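Local coordinates for Nitrate/nitrite binding protein NrtA (Synechocystis sp., PDB 2G29), which binds nitrate in the periplasm as the solute-binding protein of the NrtABCD ABC transporter, which imports nitrate and probably also nitrite, at residues Ile40-Ala45 with Pro238-Gly243; Gly74-Asn79 with Ala92-Pro97. One frame throughout, in Å; residues are numbered along the deposited sequence.

Contact 1 (Ile40-Ala45 with Pro238-Gly243); sequences IALTDA and PEKAFG. With NO3 (nitrate ion), chain B.
Asp44 and Lys240 mark the nearest approach of the two backbones, their CA atoms 7.1 Å apart, so the segments meet through side chains. Asp44 sits in a single 3-10 turn, closed by Ala45 N bonding to Leu42 O at 2.9 Å; Lys240 begins an extended strand. The two side chains cross at about a right angle. Bends at chi2 (-65°) and chi4 (-59°) fold the lysine across the aspartate and turn its ammonium to the ligand. Lys240 NZ donates to Asp44 OD2 at 2.8 Å, on the syn side and 25° out of the carboxylate plane. The second salt bridge, Lys240 NZ to Glu239 OE2, is also 2.8 Å long but uses the anti side of that carboxylate, which Thr166 and Trp170 hold by further hydrogen bonds. Both segments lie in the domain whose mixed sheet has the order 2-1-3-5-4, the class II periplasmic binding protein topology, with 240-245 as its antiparallel strand. This is part of the nitrate-binding site: the third partner of Lys240 NZ is nitrate O1, 2.8 Å away, while Trp73 and the backbone N of Gly211 grip the anion too. A methionine in place of Lys240 would probably leave nitrate O1 without this charged donor and set two buried carboxylates, Asp44 and Glu239, against each other with no cation between them. Leu42 supplies an apolar wall: both its methyls lie over one face of the nitrate, CD1 3.2 Å from the nitrate N, and the same CD1 packs 3.9 Å from Lys240 CE.

Contact 2 (Gly74-Asn79 with Ala92-Pro97); sequences GTTRDN and AHILTP
Thr76 meets the strand with one atom, its methyl CG2, which lies 4.0 Å from Ala92 CB and 4.2 Å from Ile94 CD1. These two residues, separated by His93, both direct their side chains at the helix, so the methyl rests against a small apolar patch made by a CB and the end of an isoleucine. The buried area is only 85 Å², and the closest CA atoms, Thr76 and Ala92, stay 7.6 Å apart.

The placing of that methyl follows from the threonine torsion. With chi1 at -65°, CG2 stands anti to the backbone N, while OG1 lies beside that N and bonds to the carbonyl O of Ser72, one helical turn earlier. The hydroxyl is thus engaged by the residue that precedes its own helix, and the carbon branch is presented to the strand. Ile94 also packs on Trp73 and Leu80, which lie on either side of Thr76 along helix 73-82, and so widens the apolar seam.

Further out, backbone bonds such as Asp78 N to Gly74 O (3.0 Å) keep the helix regular. Arg77 leads away from the strand: its NE is bridged to Asp78 OD1 at 2.8 Å with an N-H...O angle of 154°, the donor coming from above the carboxylate plane, and NH1 reaches the carbonyl O of Val107. On the strand side, Ala92 and Ile94 are fixed by backbone bonds to Gly243 and Ala241. Helix 73-82 is the connection of a beta-alpha-beta crossover, from strand 66-69 to the parallel strand 91-95, with 36-39 between them in the sheet.

Methyl-to-methyl contact of this kind lacks directionality, so between these two segments the helix is held by shape and burial, while the hydrogen bonds described lie along the helix, between strands and, through Arg77, to Val107.

In the fold
From the N terminus, strand 36-39 runs into the loop 40-45, the first half of contact 1. The chain then forms helix 73-82 and strand 91-95, where contact 2 closes a short loop of 12 intervening residues. It goes on through the second sheet and returns at 238-243, closing contact 1 after a separation of 193 residues. Contact 2 is therefore nested inside contact 1. Their centres are 10 Å apart, and strands 91-95 and 240-245 are neighbours in one sheet, with a probable hydrogen bond between Thr96 OG1 and Glu239 O at 2.7 Å. Together the two contacts tie the ligand-facing loop, the helix beginning at nitrate-binding Trp73 and the returning strand to that sheet.

Contact 1 (Ile40-Ala45 with Pro238-Gly243)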
loop_
_atom_site.group_PDB
_atom_site.type_symbol
_atom_site.label_atom_id
_atom_site.label_comp_id
_atom_site.label_asym_id
_atom_site.label_seq_id
_atom_site.Cartn_x
_atom_site.Cartn_y
_atom_site.Cartn_z
ATOM N N ILE A 40 5.918 0.411 -8.149
ATOM C CA ILE A 40 4.876 1.025 -8.951
ATOM C C ILE A 40 5.032 2.533 -8.639
ATOM O O ILE A 40 5.412 2.912 -7.494
ATOM C CB ILE A 40 3.482 0.472 -8.556
ATOM C CG1 ILE A 40 3.324 -0.992 -9.012
ATOM C CG2 ILE A 40 2.386 1.299 -9.175
ATOM C CD1 ILE A 40 4.432 -1.906 -8.615
ATOM N N ALA A 41 4.781 3.383 -9.634
ATOM C CA ALA A 41 4.984 4.839 -9.488
ATOM C C ALA A 41 3.990 5.445 -8.520
ATOM O O ALA A 41 2.913 5.918 -8.922
ATOM C CB ALA A 41 4.872 5.524 -10.855
ATOM N N LEU A 42 4.387 5.412 -7.253
ATOM C CA LEU A 42 3.620 5.875 -6.100
ATOM C C LEU A 42 4.580 6.433 -5.058
ATOM O O LEU A 42 5.658 5.868 -4.861
ATOM C CB LEU A 42 2.884 4.689 -5.474
ATOM C CG LEU A 42 1.859 4.062 -6.410
ATOM C CD1 LEU A 42 1.586 2.633 -5.970
ATOM C CD2 LEU A 42 0.596 4.890 -6.431
ATOM N N THR A 43 4.166 7.485 -4.356
ATOM C CA THR A 43 5.021 8.093 -3.352
ATOM C C THR A 43 5.489 7.092 -2.310
ATOM O O THR A 43 6.621 7.206 -1.821
ATOM C CB THR A 43 4.310 9.245 -2.681
ATOM O OG1 THR A 43 3.761 10.077 -3.701
ATOM C CG2 THR A 43 5.316 10.086 -1.861
ATOM N N ASP A 44 4.668 6.097 -1.968
ATOM C CA ASP A 44 5.100 5.137 -0.963
ATOM C C ASP A 44 6.169 4.129 -1.427
ATOM O O ASP A 44 6.595 3.263 -0.659
ATOM C CB ASP A 44 3.910 4.434 -0.283
ATOM C CG ASP A 44 2.893 3.881 -1.257
ATOM O OD1 ASP A 44 3.256 3.421 -2.339
ATOM O OD2 ASP A 44 1.711 3.873 -0.861
ATOM N N ALA A 45 6.645 4.282 -2.659
ATOM C CA ALA A 45 7.786 3.510 -3.154
ATOM C C ALA A 45 9.063 4.300 -2.829
ATOM O O ALA A 45 10.157 3.808 -3.045
ATOM C CB ALA A 45 7.687 3.335 -4.668
ATOM N N PRO A 238 -1.803 0.102 7.863
ATOM C CA PRO A 238 -0.694 -0.540 7.137
ATOM C C PRO A 238 -1.028 -0.426 5.641
ATOM O O PRO A 238 -2.207 -0.523 5.246
ATOM C CB PRO A 238 -0.759 -1.996 7.608
ATOM C CG PRO A 238 -2.252 -2.168 7.946
ATOM C CD PRO A 238 -2.571 -0.867 8.659
ATOM N N GLU A 239 -0.006 -0.266 4.802
ATOM C CA GLU A 239 -0.258 -0.147 3.360
ATOM C C GLU A 239 0.724 -0.975 2.547
ATOM O O GLU A 239 0.513 -2.184 2.358
ATOM C CB GLU A 239 -0.229 1.341 2.962
ATOM C CG GLU A 239 -0.461 1.637 1.484
ATOM C CD GLU A 239 -1.712 1.011 0.899
ATOM O OE1 GLU A 239 -2.785 1.007 1.560
ATOM O OE2 GLU A 239 -1.614 0.575 -0.274
ATOM N N LYS A 240 1.813 -0.387 2.073
ATOM C CA LYS A 240 2.779 -1.168 1.283
ATOM C C LYS A 240 3.733 -1.955 2.137
ATOM O O LYS A 240 4.004 -1.616 3.298
ATOM C CB LYS A 240 3.592 -0.253 0.351
ATOM C CG LYS A 240 2.735 0.626 -0.543
ATOM C CD LYS A 240 1.919 -0.220 -1.547
ATOM C CE LYS A 240 1.248 0.652 -2.610
ATOM N NZ LYS A 240 0.292 1.710 -2.040
ATOM N N ALA A 241 4.235 -3.032 1.543
ATOM C CA ALA A 241 5.209 -3.888 2.186
ATOM C C ALA A 241 6.449 -3.981 1.311
ATOM O O ALA A 241 6.416 -3.711 0.102
ATOM C CB ALA A 241 4.631 -5.313 2.353
ATOM N N PHE A 242 7.563 -4.320 1.947
ATOM C CA PHE A 242 8.773 -4.620 1.196
ATOM C C PHE A 242 8.736 -6.162 1.190
ATOM O O PHE A 242 8.999 -6.853 2.192
ATOM C CB PHE A 242 10.030 -4.087 1.916
ATOM C CG PHE A 242 11.344 -4.521 1.286
ATOM C CD1 PHE A 242 11.456 -4.778 -0.064
ATOM C CD2 PHE A 242 12.480 -4.630 2.074
ATOM C CE1 PHE A 242 12.673 -5.140 -0.643
ATOM C CE2 PHE A 242 13.706 -4.995 1.501
ATOM C CZ PHE A 242 13.789 -5.248 0.156
ATOM N N GLY A 243 8.339 -6.702 0.042
ATOM C CA GLY A 243 8.247 -8.149 -0.069
ATOM C C GLY A 243 9.321 -8.750 -0.959
ATOM O O GLY A 243 9.742 -8.119 -1.927
HETATM N N NO3 B . -1.514 2.307 -5.268
HETATM O O1 NO3 B . -1.064 2.955 -4.154
HETATM O O2 NO3 B . -2.329 2.727 -6.266
HETATM O O3 NO3 B . -1.078 0.860 -5.414
#

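Contact 2 (Gly74-Asn79 with Ala92-Pro97)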
loop_
_atom_site.group_PDB
_atom_site.type_symbol
_atom_site.label_atom_id
_atom_site.label_comp_id
_atom_site.label_asym_id
_atom_site.label_seq_id
_atom_site.Cartn_x
_atom_site.Cartn_y
_atom_site.Cartn_z
ATOM N N GLY A 74 -0.545 -6.361 -11.617
ATOM C CA GLY A 74 -0.598 -7.631 -12.320
ATOM C C GLY A 74 0.762 -7.971 -12.907
ATOM O O GLY A 74 1.176 -9.116 -12.816
ATOM N N THR A 75 1.470 -6.987 -13.475
ATOM C CA THR A 75 2.792 -7.313 -14.012
ATOM C C THR A 75 3.807 -7.503 -12.916
ATOM O O THR A 75 4.728 -8.292 -13.053
ATOM C CB THR A 75 3.344 -6.289 -15.031
ATOM O OG1 THR A 75 3.572 -5.029 -14.407
ATOM C CG2 THR A 75 2.433 -6.144 -16.204
ATOM N N THR A 76 3.640 -6.802 -11.809
ATOM C CA THR A 76 4.507 -7.019 -10.630
ATOM C C THR A 76 4.380 -8.487 -10.206
ATOM O O THR A 76 5.386 -9.161 -9.981
ATOM C CB THR A 76 4.066 -6.127 -9.447
ATOM O OG1 THR A 76 4.276 -4.748 -9.805
ATOM C CG2 THR A 76 4.884 -6.436 -8.201
ATOM N N ARG A 77 3.147 -8.977 -10.089
ATOM C CA ARG A 77 2.878 -10.362 -9.723
ATOM C C ARG A 77 3.517 -11.279 -10.756
ATOM O O ARG A 77 4.167 -12.263 -10.396
ATOM C CB ARG A 77 1.350 -10.574 -9.674
ATOM C CG ARG A 77 0.850 -12.023 -9.431
ATOM C CD ARG A 77 0.764 -12.870 -10.708
ATOM N NE ARG A 77 0.127 -12.135 -11.799
ATOM C CZ ARG A 77 -1.152 -11.779 -11.845
ATOM N NH1 ARG A 77 -1.980 -12.105 -10.856
ATOM N NH2 ARG A 77 -1.594 -11.045 -12.864
ATOM N N ASP A 78 3.373 -10.940 -12.039
ATOM C CA ASP A 78 3.985 -11.782 -13.083
ATOM C C ASP A 78 5.504 -11.878 -12.925
ATOM O O ASP A 78 6.088 -12.972 -13.027
ATOM C CB ASP A 78 3.701 -11.252 -14.490
ATOM C CG ASP A 78 2.220 -11.320 -14.869
ATOM O OD1 ASP A 78 1.453 -12.131 -14.290
ATOM O OD2 ASP A 78 1.798 -10.592 -15.788
ATOM N N ASN A 79 6.145 -10.748 -12.685
ATOM C CA ASN A 79 7.593 -10.747 -12.549
ATOM C C ASN A 79 8.080 -11.428 -11.278
ATOM O O ASN A 79 9.162 -12.002 -11.267
ATOM C CB ASN A 79 8.117 -9.306 -12.682
ATOM C CG ASN A 79 8.088 -8.829 -14.122
ATOM O OD1 ASN A 79 8.396 -9.613 -15.020
ATOM N ND2 ASN A 79 7.719 -7.555 -14.362
ATOM N N ALA A 92 9.769 -6.578 -4.258
ATOM C CA ALA A 92 9.062 -5.383 -4.707
ATOM C C ALA A 92 8.456 -4.567 -3.592
ATOM O O ALA A 92 8.223 -5.078 -2.497
ATOM C CB ALA A 92 7.885 -5.820 -5.611
ATOM N N HIS A 93 8.205 -3.296 -3.928
ATOM C CA HIS A 93 7.385 -2.384 -3.132
ATOM C C HIS A 93 6.047 -3.015 -3.582
ATOM O O HIS A 93 5.767 -3.124 -4.767
ATOM C CB HIS A 93 7.646 -0.943 -3.626
ATOM C CG HIS A 93 6.423 -0.085 -3.831
ATOM N ND1 HIS A 93 5.818 0.658 -2.838
ATOM C CD2 HIS A 93 5.801 0.250 -4.988
ATOM C CE1 HIS A 93 4.880 1.434 -3.381
ATOM N NE2 HIS A 93 4.861 1.207 -4.676
ATOM N N ILE A 94 5.218 -3.430 -2.627
ATOM C CA ILE A 94 4.023 -4.190 -2.963
ATOM C C ILE A 94 2.856 -4.012 -2.001
ATOM O O ILE A 94 3.032 -3.694 -0.836
ATOM C CB ILE A 94 4.441 -5.692 -3.055
ATOM C CG1 ILE A 94 3.348 -6.519 -3.736
ATOM C CG2 ILE A 94 4.782 -6.232 -1.670
ATOM C CD1 ILE A 94 3.921 -7.854 -4.357
ATOM N N LEU A 95 1.642 -4.205 -2.503
ATOM C CA LEU A 95 0.466 -4.113 -1.625
ATOM C C LEU A 95 0.616 -5.241 -0.577
ATOM O O LEU A 95 0.934 -6.392 -0.933
ATOM C CB LEU A 95 -0.798 -4.355 -2.454
ATOM C CG LEU A 95 -0.978 -3.452 -3.679
ATOM C CD1 LEU A 95 -2.325 -3.734 -4.369
ATOM C CD2 LEU A 95 -0.948 -1.981 -3.266
ATOM N N THR A 96 0.352 -4.965 0.698
ATOM C CA THR A 96 0.525 -5.999 1.731
ATOM C C THR A 96 -0.164 -7.363 1.461
ATOM O O THR A 96 0.432 -8.389 1.714
ATOM C CB THR A 96 0.132 -5.464 3.154
ATOM O OG1 THR A 96 1.131 -4.532 3.569
ATOM C CG2 THR A 96 0.022 -6.581 4.196
ATOM N N PRO A 97 -1.402 -7.386 0.933
ATOM C CA PRO A 97 -1.997 -8.716 0.705
ATOM C C PRO A 97 -1.305 -9.524 -0.356
ATOM O O PRO A 97 -1.350 -10.742 -0.297
ATOM C CB PRO A 97 -3.458 -8.436 0.299
ATOM C CG PRO A 97 -3.539 -6.960 0.117
ATOM C CD PRO A 97 -2.382 -6.299 0.769
#